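Local coordinates for SusD homolog (Bacteroides thetaiotaomicron VPI-5482, PDB 3FDH), which probably binds sugar chains at the outer membrane as a SusD/RagB-family lipoprotein, presumably passing them to a partner transporter, at residues V19-I24 against G100-N105; Y48-V53 against A305-P310; E63-E68 against N453-S458. All blocks are in the same frame, centred on the assembly; numbering follows the deposited sequence. Where two conformers were deposited one is given.

Contact 1: V19-I24 against G100-N105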
loop_
_atom_site.group_PDB
_atom_site.type_symbol
_atom_site.label_atom_id
_atom_site.label_comp_id
_atom_site.label_asym_id
_atom_site.label_seq_id
_atom_site.Cartn_x
_atom_site.Cartn_y
_atom_site.Cartn_z
ATOM N N VAL A 19 8.542 13.131 26.225
ATOM C CA VAL A 19 7.927 11.896 26.686
ATOM C C VAL A 19 8.808 10.712 26.341
ATOM O O VAL A 19 9.652 10.797 25.437
ATOM C CB VAL A 19 6.463 11.711 26.179
ATOM C CG1 VAL A 19 5.623 12.943 26.522
ATOM C CG2 VAL A 19 6.410 11.435 24.723
ATOM N N ALA A 20 8.630 9.626 27.088
ATOM C CA ALA A 20 9.403 8.387 26.870
ATOM C C ALA A 20 9.181 7.864 25.453
ATOM O O ALA A 20 8.064 7.864 24.929
ATOM C CB ALA A 20 9.057 7.306 27.918
ATOM N N SER A 21 10.269 7.419 24.841
ATOM C CA SER A 21 10.235 6.984 23.434
ATOM C C SER A 21 9.162 5.975 23.123
ATOM O O SER A 21 8.585 5.997 22.053
ATOM C CB SER A 21 11.577 6.406 22.990
ATOM O OG SER A 21 12.554 7.417 22.882
ATOM N N ARG A 22 8.893 5.085 24.060
ATOM C CA ARG A 22 7.893 4.042 23.821
ATOM C C ARG A 22 6.519 4.635 23.536
ATOM O O ARG A 22 5.788 4.156 22.669
ATOM C CB ARG A 22 7.841 3.022 24.960
ATOM C CG ARG A 22 7.430 3.540 26.312
ATOM C CD ARG A 22 7.704 2.486 27.341
ATOM N NE ARG A 22 7.248 2.851 28.672
ATOM C CZ ARG A 22 7.969 3.526 29.566
ATOM N NH1 ARG A 22 9.208 3.947 29.296
ATOM N NH2 ARG A 22 7.431 3.781 30.749
ATOM N N PHE A 23 6.198 5.709 24.229
ATOM C CA PHE A 23 4.894 6.353 24.043
ATOM C C PHE A 23 4.833 7.050 22.681
ATOM O O PHE A 23 3.783 7.124 22.010
ATOM C CB PHE A 23 4.591 7.307 25.202
ATOM C CG PHE A 23 4.563 6.613 26.545
ATOM C CD1 PHE A 23 3.758 5.504 26.734
ATOM C CD2 PHE A 23 5.375 7.040 27.600
ATOM C CE1 PHE A 23 3.746 4.850 27.972
ATOM C CE2 PHE A 23 5.346 6.399 28.812
ATOM C CZ PHE A 23 4.546 5.307 28.996
ATOM N N ILE A 24 5.980 7.542 22.252
ATOM C CA ILE A 24 6.039 8.208 20.955
ATOM C C ILE A 24 5.859 7.128 19.883
ATOM O O ILE A 24 5.151 7.312 18.882
ATOM C CB ILE A 24 7.367 8.971 20.721
ATOM C CG1 ILE A 24 7.626 9.996 21.835
ATOM C CG2 ILE A 24 7.329 9.679 19.359
ATOM C CD1 ILE A 24 9.015 10.639 21.783
ATOM N N GLY A 100 20.824 10.595 25.335
ATOM C CA GLY A 100 19.355 10.649 25.287
ATOM C C GLY A 100 18.701 10.194 26.578
ATOM O O GLY A 100 19.223 9.369 27.306
ATOM N N ARG A 101 17.529 10.738 26.856
ATOM C CA ARG A 101 16.786 10.350 28.062
ATOM C C ARG A 101 16.450 8.866 28.070
ATOM O O ARG A 101 16.246 8.260 29.133
ATOM C CB ARG A 101 15.484 11.133 28.217
ATOM C CG ARG A 101 14.511 10.950 27.087
ATOM C CD ARG A 101 13.149 11.444 27.457
ATOM N NE ARG A 101 12.472 10.540 28.380
ATOM C CZ ARG A 101 11.359 10.862 29.014
ATOM N NH1 ARG A 101 10.866 12.076 28.849
ATOM N NH2 ARG A 101 10.758 10.004 29.822
ATOM N N ASP A 102 16.402 8.286 26.878
ATOM C CA ASP A 102 16.028 6.884 26.747
ATOM C C ASP A 102 17.199 6.013 26.343
ATOM O O ASP A 102 17.031 4.945 25.787
ATOM C CB ASP A 102 14.879 6.729 25.767
ATOM C CG ASP A 102 13.614 7.368 26.258
ATOM O OD1 ASP A 102 13.429 7.413 27.496
ATOM O OD2 ASP A 102 12.816 7.833 25.426
ATOM N N HIS A 103 18.392 6.498 26.609
ATOM C CA HIS A 103 19.600 5.706 26.347
ATOM C C HIS A 103 19.435 4.277 26.844
ATOM O O HIS A 103 18.947 4.032 27.936
ATOM C CB HIS A 103 20.824 6.327 27.025
ATOM C CG HIS A 103 20.706 6.426 28.522
ATOM N ND1 HIS A 103 20.015 7.445 29.152
ATOM C CD2 HIS A 103 21.195 5.641 29.512
ATOM C CE1 HIS A 103 20.078 7.277 30.460
ATOM N NE2 HIS A 103 20.790 6.190 30.706
ATOM N N GLY A 104 19.860 3.332 26.029
ATOM C CA GLY A 104 19.794 1.912 26.377
ATOM C C GLY A 104 18.600 1.188 25.800
ATOM O O GLY A 104 18.455 -0.024 25.948
ATOM N N ASN A 105 17.718 1.952 25.173
ATOM C CA ASN A 105 16.538 1.368 24.537
ATOM C C ASN A 105 16.804 1.217 23.052
ATOM O O ASN A 105 16.256 1.913 22.214
ATOM C CB ASN A 105 15.292 2.184 24.850
ATOM C CG ASN A 105 14.907 2.059 26.281
ATOM O OD1 ASN A 105 14.488 0.995 26.718
ATOM N ND2 ASN A 105 15.043 3.130 27.028
#
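Asp-102 and Ser-21 both set their first side-chain branch anti to the carbonyl carbon, CG at chi1 -66° and OG at chi1 -71°, and the two groups meet at a single oxygen, Asp-102 OD2. Ser-21 grips that oxygen twice. Its hydroxyl OG donates to Asp-102 OD2 at 2.6 Å on the anti lone pair, while its backbone N, also 2.6 Å from Asp-102 OD2, comes from above the carboxylate, 37° out of the plane. Ser-21 is the first residue of helix 21-37, which follows the N-cap Ala-20, so the carboxylate lies at the amino end of the helix, where the helix dipole would be expected to favour its negative charge. Arg-101 lays one face of its guanidinium over the backbone just before the helix: Val-19 C stands 3.5 Å above the plane and Ala-20 N 3.4 Å, both displaced toward the rim. A salt bridge, weak as a hydrogen bond, joins Arg-101 NE to Asp-102 OD1 at 3.4 Å, and Arg-101 NH1 has a firmer partner in Ser-18 OG. An alanine at Asp-102 would probably leave Ser-21 N and OG without this shared acceptor and Arg-101 NE without its neighbouring charge. The contact ties the start of helix 21-37 to the loop between helices 76-95 and 106-127; the end of helix 76-95 adjoins it, with Ile-92 against Ser-21 and a backbone hydrogen bond between Gln-95 and Asp-102.

Contact 2: Y48-V53 against A305-P310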
loop_
_atom_site.group_PDB
_atom_site.type_symbol
_atom_site.label_atom_id
_atom_site.label_comp_id
_atom_site.label_asym_id
_atom_site.label_seq_id
_atom_site.Cartn_x
_atom_site.Cartn_y
_atom_site.Cartn_z
ATOM N N TYR A 48 -6.537 5.599 -8.768
ATOM C CA TYR A 48 -5.584 5.723 -9.866
ATOM C C TYR A 48 -5.293 4.396 -10.581
ATOM O O TYR A 48 -5.193 4.373 -11.814
ATOM C CB TYR A 48 -4.308 6.427 -9.442
ATOM C CG TYR A 48 -4.469 7.800 -8.870
ATOM C CD1 TYR A 48 -5.532 8.610 -9.229
ATOM C CD2 TYR A 48 -3.471 8.352 -8.077
ATOM C CE1 TYR A 48 -5.620 9.896 -8.758
ATOM C CE2 TYR A 48 -3.565 9.628 -7.594
ATOM C CZ TYR A 48 -4.634 10.415 -7.963
ATOM O OH TYR A 48 -4.735 11.736 -7.521
ATOM N N ILE A 49 -5.165 3.303 -9.831
ATOM C CA ILE A 49 -4.872 1.969 -10.404
ATOM C C ILE A 49 -6.080 1.047 -10.442
ATOM O O ILE A 49 -6.000 -0.169 -10.578
ATOM C CB ILE A 49 -3.579 1.308 -9.864
ATOM C CG1 ILE A 49 -3.480 1.342 -8.351
ATOM C CG2 ILE A 49 -2.390 2.095 -10.459
ATOM C CD1 ILE A 49 -4.505 0.571 -7.640
ATOM N N GLU A 50 -7.219 1.705 -10.279
ATOM C CA GLU A 50 -8.519 1.113 -10.573
ATOM C C GLU A 50 -8.977 -0.082 -9.778
ATOM O O GLU A 50 -9.698 -0.957 -10.275
ATOM C CB GLU A 50 -8.652 0.887 -12.086
ATOM C CG GLU A 50 -8.518 2.192 -12.908
ATOM C CD GLU A 50 -8.737 2.031 -14.392
ATOM O OE1 GLU A 50 -9.121 0.949 -14.864
ATOM O OE2 GLU A 50 -8.484 3.017 -15.112
ATOM N N TYR A 51 -8.598 -0.073 -8.510
ATOM C CA TYR A 51 -9.139 -1.060 -7.532
ATOM C C TYR A 51 -10.578 -0.673 -7.140
ATOM O O TYR A 51 -11.438 -1.505 -6.748
ATOM C CB TYR A 51 -8.316 -1.019 -6.271
ATOM C CG TYR A 51 -7.061 -1.850 -6.273
ATOM C CD1 TYR A 51 -6.913 -2.950 -7.145
ATOM C CD2 TYR A 51 -6.043 -1.600 -5.342
ATOM C CE1 TYR A 51 -5.771 -3.756 -7.097
ATOM C CE2 TYR A 51 -4.913 -2.387 -5.288
ATOM C CZ TYR A 51 -4.781 -3.479 -6.124
ATOM O OH TYR A 51 -3.628 -4.239 -6.045
ATOM N N GLU A 52 -10.789 0.633 -7.229
ATOM C CA GLU A 52 -12.047 1.311 -6.925
ATOM C C GLU A 52 -12.245 2.473 -7.820
ATOM O O GLU A 52 -11.288 2.976 -8.426
ATOM C CB GLU A 52 -12.113 1.788 -5.450
ATOM C CG GLU A 52 -11.837 0.718 -4.378
ATOM C CD GLU A 52 -12.843 -0.398 -4.238
ATOM O OE1 GLU A 52 -13.985 -0.273 -4.737
ATOM O OE2 GLU A 52 -12.498 -1.402 -3.552
ATOM N N VAL A 53 -13.489 2.934 -7.826
ATOM C CA VAL A 53 -13.875 4.119 -8.594
ATOM C C VAL A 53 -14.321 5.215 -7.658
ATOM O O VAL A 53 -15.125 5.016 -6.753
ATOM C CB VAL A 53 -14.992 3.805 -9.631
ATOM C CG1 VAL A 53 -15.316 5.029 -10.474
ATOM C CG2 VAL A 53 -14.561 2.651 -10.544
ATOM N N ALA A 305 -19.252 0.843 -11.342
ATOM C CA ALA A 305 -18.905 2.181 -11.798
ATOM C C ALA A 305 -17.898 2.123 -12.961
ATOM O O ALA A 305 -16.910 1.353 -12.910
ATOM C CB ALA A 305 -18.366 3.024 -10.625
ATOM N N PRO A 306 -18.147 2.915 -14.014
ATOM C CA PRO A 306 -17.220 2.944 -15.125
ATOM C C PRO A 306 -15.994 3.755 -14.766
ATOM O O PRO A 306 -16.069 4.928 -14.360
ATOM C CB PRO A 306 -17.998 3.648 -16.228
ATOM C CG PRO A 306 -18.931 4.528 -15.504
ATOM C CD PRO A 306 -19.301 3.804 -14.256
ATOM N N ASN A 307 -14.843 3.121 -14.932
ATOM C CA ASN A 307 -13.583 3.782 -14.579
ATOM C C ASN A 307 -13.396 5.040 -15.370
ATOM O O ASN A 307 -13.511 5.050 -16.587
ATOM C CB ASN A 307 -12.392 2.859 -14.809
ATOM C CG ASN A 307 -12.573 1.534 -14.136
ATOM O OD1 ASN A 307 -13.152 0.614 -14.733
ATOM N ND2 ASN A 307 -12.201 1.453 -12.832
ATOM N N GLY A 308 -13.136 6.120 -14.648
ATOM C CA GLY A 308 -12.915 7.410 -15.284
ATOM C C GLY A 308 -14.121 8.194 -15.765
ATOM O O GLY A 308 -13.960 9.313 -16.257
ATOM N N SER A 309 -15.324 7.645 -15.634
ATOM C CA SER A 309 -16.524 8.320 -16.130
ATOM C C SER A 309 -17.837 8.031 -15.367
ATOM O O SER A 309 -18.907 8.017 -15.967
ATOM C CB SER A 309 -16.715 7.983 -17.632
ATOM O OG SER A 309 -17.128 6.632 -17.809
ATOM N N PRO A 310 -17.779 7.820 -14.031
ATOM C CA PRO A 310 -19.079 7.657 -13.391
ATOM C C PRO A 310 -19.889 8.931 -13.274
ATOM O O PRO A 310 -19.389 10.045 -13.385
ATOM C CB PRO A 310 -18.708 7.279 -11.958
ATOM C CG PRO A 310 -17.476 8.079 -11.723
ATOM C CD PRO A 310 -16.714 8.011 -13.051
HETATM O O HOH W 1 -11.229 3.473 -11.164
#
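The carboxylate of Glu-50 lies stacked on a face of the Asn-307 amide, their planes 12° apart and Glu-50 OE1 3.6 Å from Asn-307 CG. No hydrogen bond links the two groups; each finds its partners outside the pair. Glu-50 OE1 is held by Ser-266 OG and Thr-452 N, Glu-50 OE2 by Asn-453 N, and Asn-307 OD1 by Ser-266 N. On the amide nitrogen, water 1 accepts from Asn-307 ND2 at 2.8 Å and donates to Glu-52 O at 2.8 Å, giving the segments a bridge by water. Beside it Val-53 CG2 packs 3.5 Å from Asn-307 ND2, the two side chains crossing at about a right angle. The valine also makes the apolar part of the contact: its CB touches Ala-305 CB at 3.6 Å, and its CG1, anti to the backbone N (chi1 -177°), meets Pro-310 CG tip to tip at 3.9 Å. Glu-50, with positive phi, is the C-prime residue of the Schellman motif ending helix 40-48, and faces the type II turn of Pro-306 to Ser-309. With two backbone N-H groups and a hydroxyl around it, the buried carboxylate is likely to keep its negative charge, while the stacked amide turns its own polar atoms to other partners.

Contact 3: E63-E68 against N453-S458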
loop_
_atom_site.group_PDB
_atom_site.type_symbol
_atom_site.label_atom_id
_atom_site.label_comp_id
_atom_site.label_asym_id
_atom_site.label_seq_id
_atom_site.Cartn_x
_atom_site.Cartn_y
_atom_site.Cartn_z
ATOM N N GLU A 63 -11.098 10.860 -9.881
ATOM C CA GLU A 63 -11.444 9.848 -10.854
ATOM C C GLU A 63 -11.513 10.366 -12.298
ATOM O O GLU A 63 -11.066 9.710 -13.242
ATOM C CB GLU A 63 -12.793 9.223 -10.453
ATOM C CG GLU A 63 -13.205 7.986 -11.310
ATOM C CD GLU A 63 -12.285 6.776 -11.129
ATOM O OE1 GLU A 63 -11.873 6.478 -9.971
ATOM O OE2 GLU A 63 -12.040 6.083 -12.147
ATOM N N VAL A 64 -12.081 11.552 -12.462
ATOM C CA VAL A 64 -12.299 12.128 -13.790
ATOM C C VAL A 64 -11.153 13.026 -14.148
ATOM O O VAL A 64 -11.116 13.668 -15.162
ATOM C CB VAL A 64 -13.662 12.832 -13.926
ATOM C CG1 VAL A 64 -14.798 11.796 -13.770
ATOM C CG2 VAL A 64 -13.792 14.087 -12.972
ATOM N N ARG A 65 -10.211 13.065 -13.238
ATOM C CA ARG A 65 -8.975 13.854 -13.389
ATOM C C ARG A 65 -9.215 15.309 -13.619
ATOM O O ARG A 65 -8.594 15.908 -14.507
ATOM C CB ARG A 65 -8.130 13.318 -14.535
ATOM C CG ARG A 65 -7.796 11.868 -14.454
ATOM C CD ARG A 65 -6.952 11.479 -13.261
ATOM N NE ARG A 65 -6.506 10.131 -13.526
ATOM C CZ ARG A 65 -7.008 9.027 -12.997
ATOM N NH1 ARG A 65 -7.905 9.062 -12.016
ATOM N NH2 ARG A 65 -6.540 7.874 -13.409
ATOM N N GLU A 66 -10.121 15.893 -12.845
ATOM C CA GLU A 66 -10.370 17.331 -12.943
ATOM C C GLU A 66 -9.793 18.081 -11.740
ATOM O O GLU A 66 -10.391 18.136 -10.670
ATOM C CB GLU A 66 -11.868 17.594 -13.185
ATOM C CG GLU A 66 -12.361 16.807 -14.444
ATOM C CD GLU A 66 -13.884 16.835 -14.734
ATOM O OE1 GLU A 66 -14.665 17.458 -13.978
ATOM O OE2 GLU A 66 -14.287 16.201 -15.755
ATOM N N ASN A 67 -8.610 18.661 -11.945
ATOM C CA ASN A 67 -7.907 19.470 -10.928
ATOM C C ASN A 67 -7.346 18.731 -9.734
ATOM O O ASN A 67 -6.206 18.938 -9.312
ATOM C CB ASN A 67 -8.883 20.485 -10.375
ATOM C CG ASN A 67 -9.327 21.483 -11.428
ATOM O OD1 ASN A 67 -8.549 21.854 -12.290
ATOM N ND2 ASN A 67 -10.591 21.895 -11.376
ATOM N N GLU A 68 -8.192 17.887 -9.177
ATOM C CA GLU A 68 -7.885 17.195 -7.931
ATOM C C GLU A 68 -6.515 16.485 -7.880
ATOM O O GLU A 68 -5.796 16.576 -6.889
ATOM C CB GLU A 68 -8.997 16.186 -7.598
ATOM C CG GLU A 68 -8.928 15.525 -6.224
ATOM C CD GLU A 68 -9.281 16.443 -5.083
ATOM O OE1 GLU A 68 -9.754 17.572 -5.313
ATOM O OE2 GLU A 68 -9.119 16.005 -3.914
ATOM N N ASN A 453 -9.394 3.920 -17.587
ATOM C CA ASN A 453 -9.780 5.334 -17.475
ATOM C C ASN A 453 -9.385 6.114 -18.751
ATOM O O ASN A 453 -8.210 6.219 -19.056
ATOM C CB ASN A 453 -9.108 5.941 -16.226
ATOM C CG ASN A 453 -9.658 7.291 -15.856
ATOM O OD1 ASN A 453 -9.961 8.120 -16.723
ATOM N ND2 ASN A 453 -9.698 7.562 -14.542
ATOM N N PRO A 454 -10.348 6.728 -19.465
ATOM C CA PRO A 454 -9.954 7.380 -20.716
ATOM C C PRO A 454 -9.135 8.602 -20.519
ATOM O O PRO A 454 -8.496 9.090 -21.450
ATOM C CB PRO A 454 -11.293 7.796 -21.329
ATOM C CG PRO A 454 -12.315 7.003 -20.615
ATOM C CD PRO A 454 -11.801 6.789 -19.261
ATOM N N ASN A 455 -9.141 9.088 -19.288
ATOM C CA ASN A 455 -8.448 10.344 -18.973
ATOM C C ASN A 455 -6.955 10.139 -18.812
ATOM O O ASN A 455 -6.161 11.082 -18.694
ATOM C CB ASN A 455 -9.035 10.967 -17.717
ATOM C CG ASN A 455 -10.485 11.353 -17.897
ATOM O OD1 ASN A 455 -10.790 12.294 -18.618
ATOM N ND2 ASN A 455 -11.388 10.643 -17.202
ATOM N N ASN A 456 -6.579 8.884 -18.849
ATOM C CA ASN A 456 -5.172 8.508 -18.687
ATOM C C ASN A 456 -4.309 8.794 -19.918
ATOM O O ASN A 456 -3.092 8.601 -19.874
ATOM C CB ASN A 456 -5.064 7.019 -18.342
ATOM C CG ASN A 456 -5.350 6.742 -16.907
ATOM O OD1 ASN A 456 -5.475 7.650 -16.085
ATOM N ND2 ASN A 456 -5.417 5.483 -16.581
ATOM N N SER A 457 -4.949 9.272 -20.988
ATOM C CA SER A 457 -4.260 9.570 -22.240
ATOM C C SER A 457 -3.275 10.693 -21.984
ATOM O O SER A 457 -2.147 10.688 -22.470
ATOM C CB SER A 457 -5.241 9.960 -23.351
ATOM O OG SER A 457 -6.071 11.033 -22.930
ATOM N N SER A 458 -3.708 11.651 -21.168
ATOM C CA SER A 458 -2.847 12.757 -20.776
ATOM C C SER A 458 -2.860 13.067 -19.281
ATOM O O SER A 458 -2.071 13.889 -18.823
ATOM C CB SER A 458 -3.266 14.017 -21.502
ATOM O OG SER A 458 -4.578 14.394 -21.099
HETATM O O HOH W 2 -9.208 6.287 -12.127
HETATM O O HOH W 3 -6.646 4.829 -13.983
#
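A Schellman motif at Arg-65, which closes helix 57-63, meets an Asx turn at Asn-453 that leads toward the short, weakly bonded helix at about 456-459. The Asn-453 amide serves both sides. Its ND2 donates to Glu-63 O at 2.9 Å, with an N-H...O angle of 155° and the bond close to the planes of both the carbonyl and the amide. Its OD1 takes two donors from its own turn, Asn-455 N at 2.9 Å, which makes the capping bond, and Asn-455 ND2 at 2.9 Å. Bonds at both ends of the amide fix its rotation.

A bend at chi2 (-63°) turns CD of Arg-65 aside; farther out, the guanidinium presents one face to Asn-453 ND2, which stands 3.1 Å above its plane, offset toward the rim. Both groups are donors, so this is packing; the planes are 48° apart. The arginine's own direct bond to the other segment runs from Arg-65 NH2 to a lone pair of Asn-456 OD1, 2.9 Å away. Nearer the backbone, Arg-65 CG rests on Asn-455 CB at 3.6 Å. Water 2 gathers the polar ends, accepting from Arg-65 NH1 and from Asn-453 ND2, and lies 2.8 Å from Glu-63 OE2. Water 3 accepts from Asn-456 ND2, and weakly from Arg-65 NH2. A bound tetraethylene glycol, probably from the crystallisation liquor, lies about 4 Å from the Asn-456 side chain.

Arg-65 also donates to backbone oxygens, from NH1 to Ala-62 O and from NE to Lys-459 O, so the same side chain binds the end of helix 57-63 and the end of helix 456-459. Helix 40-48 packs against it through Ser-47 and Tyr-48, and Ser-47 OG also holds Glu-63 OE1.

In the fold
Contacts 2 and 3 are neighbours, their centres 10 Å apart, and two bonds probably join them: Gly-308 N to Glu-63 OE2 and Asn-453 N to Glu-50 OE2. Contact 1 lies on the opposite side of the chain's centre, about 45 Å from contact 2 and 46 Å from contact 3, centre to centre, and farther out, with Val-19 and Arg-101 exposed. None of the touching residues of contacts 2 and 3 is exposed. The chemistry differs too. In contact 1 one carboxylate oxygen receives the start of a helix; contact 2 combines a stacked carboxylate and amide with apolar packing; contact 3 relies on asparagines, an arginine and ordered waters. Contacts 2 and 3 each involve the Schellman end of a helix.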